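Local coordinates for NAD(+) phosphorylase MbcT (Mycobacterium tuberculosis, PDB 6FKG), which degrades NAD(+) by phosphorolysis as the toxin of a type II toxin-antitoxin system, killing the cell unless its antitoxin MbcA blocks the active site, at residues A65-V68 with E69-R72; A178-Q181 with E182-T186; K83-E86 with A87-L91. All coordinates share one frame; numbering follows the deposited sequence.

Interaction 1. Residues A65-V68 with E69-R72; sequences ACMV and EVER
Four successive i to i+4 bonds, from the amides of Glu69, Val70, Glu71 and Arg72 to the carbonyls of Ala65, Cys66, Met67 and Val68, make this a regular piece of helix 63-76. The Ala65 carbonyl oxygen has a second donor: a water lies 2.8 Å from Ala65 O and gives its other proton to Glu69 OE2 at 2.7 Å. Glu69 CG, anti to the carbonyl carbon (chi1 -65°), lies 3.6 Å from Ala65 O, and the bend at chi2 (-56°) then turns the carboxylate to the water. Its other oxygen, OE1, turns the syn lone pair to Arg72 NH1, 2.9 Å away, in a salt bridge one turn along the helix; OE1 lies at the edge of the guanidinium, close to its plane. Arg72 NH1 also donates to the backbone oxygen of Val115 of the MbcA chain, whose Phe114 packs on Glu69. On the apolar side, Met67 CE meets Val70 CG2 at 4.3 Å, and Cys66 and Val70 lean on Tyr28 of strand 19-30. With the water on OE2 and the guanidinium on OE1, the Glu69 carboxylate is fixed in its rotation, and the arginine that holds it also bonds to the antitoxin.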
loop_
_atom_site.group_PDB
_atom_site.type_symbol
_atom_site.label_atom_id
_atom_site.label_comp_id
_atom_site.label_asym_id
_atom_site.label_seq_id
_atom_site.Cartn_x
_atom_site.Cartn_y
_atom_site.Cartn_z
ATOM N N ALA B 65 -37.736 -31.586 -10.203
ATOM C CA ALA B 65 -36.922 -30.411 -10.495
ATOM C C ALA B 65 -35.887 -30.196 -9.399
ATOM O O ALA B 65 -34.753 -29.786 -9.674
ATOM C CB ALA B 65 -37.794 -29.173 -10.657
ATOM N N CYS B 66 -36.286 -30.464 -8.162
ATOM C CA CYS B 66 -35.351 -30.390 -7.037
ATOM C C CYS B 66 -34.196 -31.379 -7.246
ATOM O O CYS B 66 -33.041 -31.024 -7.013
ATOM C CB CYS B 66 -36.057 -30.673 -5.719
ATOM S SG CYS B 66 -35.004 -30.336 -4.280
ATOM N N MET B 67 -34.505 -32.600 -7.706
ATOM C CA MET B 67 -33.457 -33.618 -7.904
ATOM C C MET B 67 -32.471 -33.176 -8.975
ATOM O O MET B 67 -31.270 -33.434 -8.880
ATOM C CB MET B 67 -34.047 -34.978 -8.290
ATOM C CG MET B 67 -34.897 -35.648 -7.185
ATOM S SD MET B 67 -34.127 -35.706 -5.545
ATOM C CE MET B 67 -34.827 -34.261 -4.722
ATOM N N VAL B 68 -32.981 -32.513 -10.004
ATOM C CA VAL B 68 -32.108 -31.973 -11.042
ATOM C C VAL B 68 -31.131 -30.960 -10.412
ATOM O O VAL B 68 -29.953 -30.935 -10.753
ATOM C CB VAL B 68 -32.928 -31.334 -12.173
ATOM C CG1 VAL B 68 -32.014 -30.660 -13.206
ATOM C CG2 VAL B 68 -33.789 -32.395 -12.844
ATOM N N GLU B 69 -31.601 -30.153 -9.461
ATOM C CA GLU B 69 -30.696 -29.198 -8.813
ATOM C C GLU B 69 -29.683 -29.930 -7.919
ATOM O O GLU B 69 -28.520 -29.520 -7.823
ATOM C CB GLU B 69 -31.481 -28.155 -8.013
ATOM C CG GLU B 69 -32.372 -27.239 -8.885
ATOM C CD GLU B 69 -31.600 -26.502 -9.974
ATOM O OE1 GLU B 69 -30.421 -26.138 -9.771
ATOM O OE2 GLU B 69 -32.177 -26.289 -11.053
ATOM N N VAL B 70 -30.096 -31.044 -7.316
ATOM C CA VAL B 70 -29.151 -31.852 -6.549
ATOM C C VAL B 70 -28.022 -32.341 -7.471
ATOM O O VAL B 70 -26.852 -32.311 -7.108
ATOM C CB VAL B 70 -29.828 -33.065 -5.858
ATOM C CG1 VAL B 70 -28.776 -33.954 -5.185
ATOM C CG2 VAL B 70 -30.854 -32.598 -4.819
ATOM N N GLU B 71 -28.380 -32.764 -8.680
ATOM C CA GLU B 71 -27.386 -33.195 -9.663
ATOM C C GLU B 71 -26.404 -32.085 -10.038
ATOM O O GLU B 71 -25.196 -32.313 -10.147
ATOM C CB GLU B 71 -28.068 -33.679 -10.946
ATOM C CG GLU B 71 -29.001 -34.822 -10.769
ATOM C CD GLU B 71 -29.625 -35.248 -12.101
ATOM O OE1 GLU B 71 -29.340 -34.612 -13.145
ATOM O OE2 GLU B 71 -30.403 -36.216 -12.100
ATOM N N ARG B 72 -26.941 -30.897 -10.301
ATOM C CA ARG B 72 -26.111 -29.758 -10.680
ATOM C C ARG B 72 -25.153 -29.363 -9.563
ATOM O O ARG B 72 -24.006 -29.014 -9.825
ATOM C CB ARG B 72 -26.975 -28.560 -11.068
ATOM C CG ARG B 72 -27.800 -28.797 -12.343
ATOM C CD ARG B 72 -28.647 -27.567 -12.686
ATOM N NE ARG B 72 -27.826 -26.457 -13.161
ATOM C CZ ARG B 72 -27.668 -25.308 -12.518
ATOM N NH1 ARG B 72 -28.284 -25.106 -11.357
ATOM N NH2 ARG B 72 -26.892 -24.362 -13.047
HETATM O O HOH W 1 -34.289 -27.875 -11.732
#

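Interaction 2. Residues A178-Q181 with E182-T186; sequences ALYQ and ELRAT
Helix 177-185, the last of the chain, supplies both halves of this contact, and its inner side chains meet one turn apart. The helical bonds are sound at first: Leu183 N reaches Leu179 O at 2.8 Å, nearly straight at 169°, and Arg184 N reaches Tyr180 O. Toward the C-terminus they slacken, for Ala185 N sits 3.3 Å from Gln181 O and well above the carbonyl plane, while Thr186 N closes the chain on Glu182 O at 3.0 Å.

Leu179 and Leu183 carry the apolar contact. Their side chains cross obliquely, Leu179 CG against Leu183 CD1 at 3.7 Å. Leu179 CG lies trans to its own backbone N (chi1 -176°), which swings the branched end along the helix to the next turn. Leu183 CG in turn rests 3.3 Å from the Leu179 carbonyl oxygen, so the leucine covers the very carbonyl that its amide binds.

Tyr180 and Arg184 run side by side in the same direction. Arg184 CB lies over one face of the tyrosine ring, offset toward the rim, and Arg184 CG is 4.1 Å from Tyr180 OH. The guanidinium stands steeply to the ring, the two planes 79° apart, so there is no flat stack between them. What brings their polar ends together is a shared partner, Glu71.

The helix lies with Tyr180, Leu183 and Arg184 against Met67 of helix 63-76, and Arg184 also touches Val68 there. From the middle of the helix, Tyr180 packs on Ala81 and Glu82 of helix 81-84, and Gln181 NE2 binds the Glu82 carboxylate, while Leu183 also packs on Leu91 of strand 89-103, tying the C-terminal helix to all three neighbours.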
loop_
_atom_site.group_PDB
_atom_site.type_symbol
_atom_site.label_atom_id
_atom_site.label_comp_id
_atom_site.label_asym_id
_atom_site.label_seq_id
_atom_site.Cartn_x
_atom_site.Cartn_y
_atom_site.Cartn_z
ATOM N N ALA B 178 -31.218 -43.767 -3.117
ATOM C CA ALA B 178 -32.362 -44.498 -3.653
ATOM C C ALA B 178 -33.565 -43.577 -3.887
ATOM O O ALA B 178 -34.217 -43.662 -4.925
ATOM C CB ALA B 178 -32.748 -45.659 -2.725
ATOM N N LEU B 179 -33.861 -42.697 -2.929
ATOM C CA LEU B 179 -35.008 -41.799 -3.074
ATOM C C LEU B 179 -34.782 -40.829 -4.214
ATOM O O LEU B 179 -35.702 -40.550 -4.981
ATOM C CB LEU B 179 -35.270 -41.007 -1.794
ATOM C CG LEU B 179 -36.514 -40.111 -1.859
ATOM C CD1 LEU B 179 -37.758 -40.917 -2.230
ATOM C CD2 LEU B 179 -36.711 -39.377 -0.528
ATOM N N TYR B 180 -33.560 -40.301 -4.297
ATOM C CA TYR B 180 -33.191 -39.403 -5.388
ATOM C C TYR B 180 -33.510 -40.048 -6.738
ATOM O O TYR B 180 -34.111 -39.441 -7.609
ATOM C CB TYR B 180 -31.702 -39.040 -5.312
ATOM C CG TYR B 180 -31.128 -38.708 -6.656
ATOM C CD1 TYR B 180 -30.438 -39.666 -7.390
ATOM C CD2 TYR B 180 -31.305 -37.454 -7.222
ATOM C CE1 TYR B 180 -29.948 -39.390 -8.632
ATOM C CE2 TYR B 180 -30.806 -37.171 -8.493
ATOM C CZ TYR B 180 -30.125 -38.147 -9.183
ATOM O OH TYR B 180 -29.614 -37.912 -10.445
ATOM N N GLN B 181 -33.094 -41.292 -6.911
ATOM C CA GLN B 181 -33.300 -41.959 -8.195
ATOM C C GLN B 181 -34.776 -42.180 -8.472
ATOM O O GLN B 181 -35.238 -42.081 -9.612
ATOM C CB GLN B 181 -32.545 -43.281 -8.224
ATOM C CG GLN B 181 -31.063 -43.095 -8.015
ATOM C CD GLN B 181 -30.275 -44.375 -8.207
ATOM O OE1 GLN B 181 -30.613 -45.415 -7.641
ATOM N NE2 GLN B 181 -29.217 -44.303 -9.007
ATOM N N GLU B 182 -35.511 -42.477 -7.409
ATOM C CA GLU B 182 -36.944 -42.670 -7.498
ATOM C C GLU B 182 -37.632 -41.369 -7.912
ATOM O O GLU B 182 -38.420 -41.347 -8.860
ATOM C CB GLU B 182 -37.466 -43.167 -6.159
ATOM C CG GLU B 182 -38.928 -43.491 -6.101
ATOM C CD GLU B 182 -39.319 -43.905 -4.705
ATOM O OE1 GLU B 182 -38.565 -44.690 -4.092
ATOM O OE2 GLU B 182 -40.344 -43.411 -4.202
ATOM N N LEU B 183 -37.309 -40.279 -7.220
ATOM C CA LEU B 183 -37.926 -38.989 -7.522
ATOM C C LEU B 183 -37.471 -38.414 -8.862
ATOM O O LEU B 183 -38.228 -37.712 -9.527
ATOM C CB LEU B 183 -37.640 -37.991 -6.408
ATOM C CG LEU B 183 -38.257 -38.410 -5.073
ATOM C CD1 LEU B 183 -37.859 -37.440 -3.958
ATOM C CD2 LEU B 183 -39.772 -38.492 -5.212
ATOM N N ARG B 184 -36.239 -38.721 -9.256
ATOM C CA ARG B 184 -35.690 -38.211 -10.507
ATOM C C ARG B 184 -36.462 -38.794 -11.688
ATOM O O ARG B 184 -36.621 -38.157 -12.726
ATOM C CB ARG B 184 -34.200 -38.542 -10.592
ATOM C CG ARG B 184 -33.480 -38.046 -11.820
ATOM C CD ARG B 184 -33.453 -36.534 -11.924
ATOM N NE ARG B 184 -32.716 -36.122 -13.121
ATOM C CZ ARG B 184 -33.261 -35.999 -14.325
ATOM N NH1 ARG B 184 -34.554 -36.250 -14.499
ATOM N NH2 ARG B 184 -32.514 -35.624 -15.353
ATOM N N ALA B 185 -36.964 -40.006 -11.498
ATOM C CA ALA B 185 -37.686 -40.727 -12.544
ATOM C C ALA B 185 -39.165 -40.355 -12.571
ATOM O O ALA B 185 -39.708 -39.972 -13.614
ATOM C CB ALA B 185 -37.528 -42.212 -12.333
ATOM N N THR B 186 -39.804 -40.466 -11.407
ATOM C CA THR B 186 -41.252 -40.311 -11.274
ATOM C C THR B 186 -41.682 -38.844 -11.269
ATOM O O THR B 186 -40.988 -37.969 -11.788
ATOM C CB THR B 186 -41.771 -40.998 -9.983
ATOM O OG1 THR B 186 -41.312 -40.272 -8.830
ATOM C CG2 THR B 186 -41.284 -42.456 -9.904
ATOM O OXT THR B 186 -42.749 -38.505 -10.755
#

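Interaction 3. Residues K83-E86 with A87-L91; sequences KMLE and AAYRL
The carbonyl oxygen of Met84 accepts the amide of Ala87 at 3.0 Å and also has the ring edge of Tyr89 beside it, with CE1 at 3.5 Å from Met84 O and the oxygen near the plane of the ring. The amide approaches from well above the carbonyl plane, 44° out of it, in keeping with the tight reversal. Ala87 CB tucks in at 3.5 Å from the same oxygen. Met84 to Ala87 form a type I beta turn that ends helix 81-84 and hands the chain on to strand 89-103, so Tyr89, at the start of the strand, comes back against the end of the helix. Two side chains meet it at about right angles. Leu85 CD2 touches Tyr89 CD1 at 3.6 Å, while Met84 brings CG to 3.8 Å from Tyr89 OH. With CG anti to the backbone N (chi1 -177°), Met84 crosses the tyrosine near its hydroxyl end; SD, one bond further, makes an oblique Met-aromatic contact, 5.4 Å from the centroid of the Tyr89 ring. Tyr89 OH is hydrogen-bonded to the backbone oxygen of Val68 of the MbcA chain, and Leu69 of that antitoxin chain packs on Met84.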
loop_
_atom_site.group_PDB
_atom_site.type_symbol
_atom_site.label_atom_id
_atom_site.label_comp_id
_atom_site.label_asym_id
_atom_site.label_seq_id
_atom_site.Cartn_x
_atom_site.Cartn_y
_atom_site.Cartn_z
ATOM N N LYS B 83 -23.521 -40.222 -5.108
ATOM C CA LYS B 83 -22.422 -40.231 -4.139
ATOM C C LYS B 83 -22.562 -39.123 -3.094
ATOM O O LYS B 83 -22.283 -39.329 -1.913
ATOM C CB LYS B 83 -21.079 -40.088 -4.854
ATOM C CG LYS B 83 -20.650 -41.313 -5.662
ATOM C CD LYS B 83 -20.321 -42.495 -4.754
ATOM C CE LYS B 83 -19.780 -43.677 -5.535
ATOM N NZ LYS B 83 -19.654 -44.890 -4.674
ATOM N N MET B 84 -22.981 -37.940 -3.531
ATOM C CA MET B 84 -23.123 -36.798 -2.619
ATOM C C MET B 84 -24.123 -37.098 -1.516
ATOM O O MET B 84 -23.924 -36.717 -0.345
ATOM C CB MET B 84 -23.553 -35.543 -3.387
ATOM C CG MET B 84 -23.667 -34.280 -2.535
ATOM S SD MET B 84 -24.021 -32.840 -3.574
ATOM C CE MET B 84 -25.797 -32.830 -3.539
ATOM N N LEU B 85 -25.195 -37.794 -1.890
ATOM C CA LEU B 85 -26.281 -38.085 -0.955
ATOM C C LEU B 85 -25.952 -39.223 0.013
ATOM O O LEU B 85 -26.803 -39.655 0.785
ATOM C CB LEU B 85 -27.551 -38.405 -1.721
ATOM C CG LEU B 85 -28.142 -37.198 -2.454
ATOM C CD1 LEU B 85 -29.307 -37.642 -3.315
ATOM C CD2 LEU B 85 -28.586 -36.103 -1.447
ATOM N N GLU B 86 -24.718 -39.706 -0.038
ATOM C CA GLU B 86 -24.216 -40.567 1.020
ATOM C C GLU B 86 -23.970 -39.752 2.291
ATOM O O GLU B 86 -24.013 -40.293 3.394
ATOM C CB GLU B 86 -22.939 -41.268 0.582
ATOM C CG GLU B 86 -23.199 -42.263 -0.566
ATOM C CD GLU B 86 -21.955 -43.022 -0.940
ATOM O OE1 GLU B 86 -20.907 -42.799 -0.290
ATOM O OE2 GLU B 86 -22.032 -43.836 -1.878
ATOM N N ALA B 87 -23.693 -38.460 2.129
ATOM C CA ALA B 87 -23.723 -37.540 3.273
ATOM C C ALA B 87 -25.201 -37.276 3.563
ATOM O O ALA B 87 -26.044 -37.464 2.687
ATOM C CB ALA B 87 -22.959 -36.243 2.973
ATOM N N ALA B 88 -25.525 -36.882 4.792
ATOM C CA ALA B 88 -26.918 -36.831 5.230
ATOM C C ALA B 88 -27.652 -35.582 4.744
ATOM O O ALA B 88 -27.402 -34.474 5.232
ATOM C CB ALA B 88 -26.984 -36.914 6.745
ATOM N N TYR B 89 -28.568 -35.765 3.797
ATOM C CA TYR B 89 -29.426 -34.674 3.334
ATOM C C TYR B 89 -30.895 -35.005 3.572
ATOM O O TYR B 89 -31.274 -36.170 3.717
ATOM C CB TYR B 89 -29.230 -34.397 1.842
ATOM C CG TYR B 89 -27.913 -33.756 1.480
ATOM C CD1 TYR B 89 -26.783 -34.531 1.245
ATOM C CD2 TYR B 89 -27.806 -32.375 1.362
ATOM C CE1 TYR B 89 -25.566 -33.933 0.898
ATOM C CE2 TYR B 89 -26.600 -31.762 1.031
ATOM C CZ TYR B 89 -25.489 -32.550 0.784
ATOM O OH TYR B 89 -24.296 -31.952 0.444
ATOM N N ARG B 90 -31.726 -33.971 3.590
ATOM C CA ARG B 90 -33.162 -34.162 3.704
ATOM C C ARG B 90 -33.901 -33.358 2.640
ATOM O O ARG B 90 -33.418 -32.314 2.179
ATOM C CB ARG B 90 -33.649 -33.787 5.111
ATOM C CG ARG B 90 -33.227 -34.805 6.173
ATOM C CD ARG B 90 -33.886 -34.545 7.514
ATOM N NE ARG B 90 -33.623 -35.621 8.466
ATOM C CZ ARG B 90 -33.767 -35.498 9.781
ATOM N NH1 ARG B 90 -33.509 -36.525 10.580
ATOM N NH2 ARG B 90 -34.165 -34.342 10.294
ATOM N N LEU B 91 -35.063 -33.867 2.252
ATOM C CA LEU B 91 -35.907 -33.239 1.259
ATOM C C LEU B 91 -37.137 -32.675 1.951
ATOM O O LEU B 91 -37.914 -33.411 2.567
ATOM C CB LEU B 91 -36.325 -34.250 0.173
ATOM C CG LEU B 91 -37.309 -33.709 -0.867
ATOM C CD1 LEU B 91 -36.710 -32.569 -1.682
ATOM C CD2 LEU B 91 -37.746 -34.843 -1.774
#

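In the fold
The three contacts lie on one side of the chain's centre, their own centres about 11 to 13 Å apart. Interactions 1 and 2 are joined through one carboxylate oxygen: Glu71 OE2 lies 2.5 Å from Arg184 NE in a salt bridge and 2.5 Å from Tyr180 OH in a probable hydrogen bond. Close by, Met67 SD packs on Tyr180 CD2 at 3.7 Å. Interaction 3 adds Met84 CE against Val70 CG1 at 3.6 Å, and Leu91 CD2 against Leu183 CD1 at 3.4 Å, so apolar side chains from all three pack together where helices 63-76 and 177-185 meet the turn and strand. Interactions 1 and 3 also touch MbcA, the antitoxin that blocks access to the active site, whereas residues 178-186 contact no other chain of the assembly.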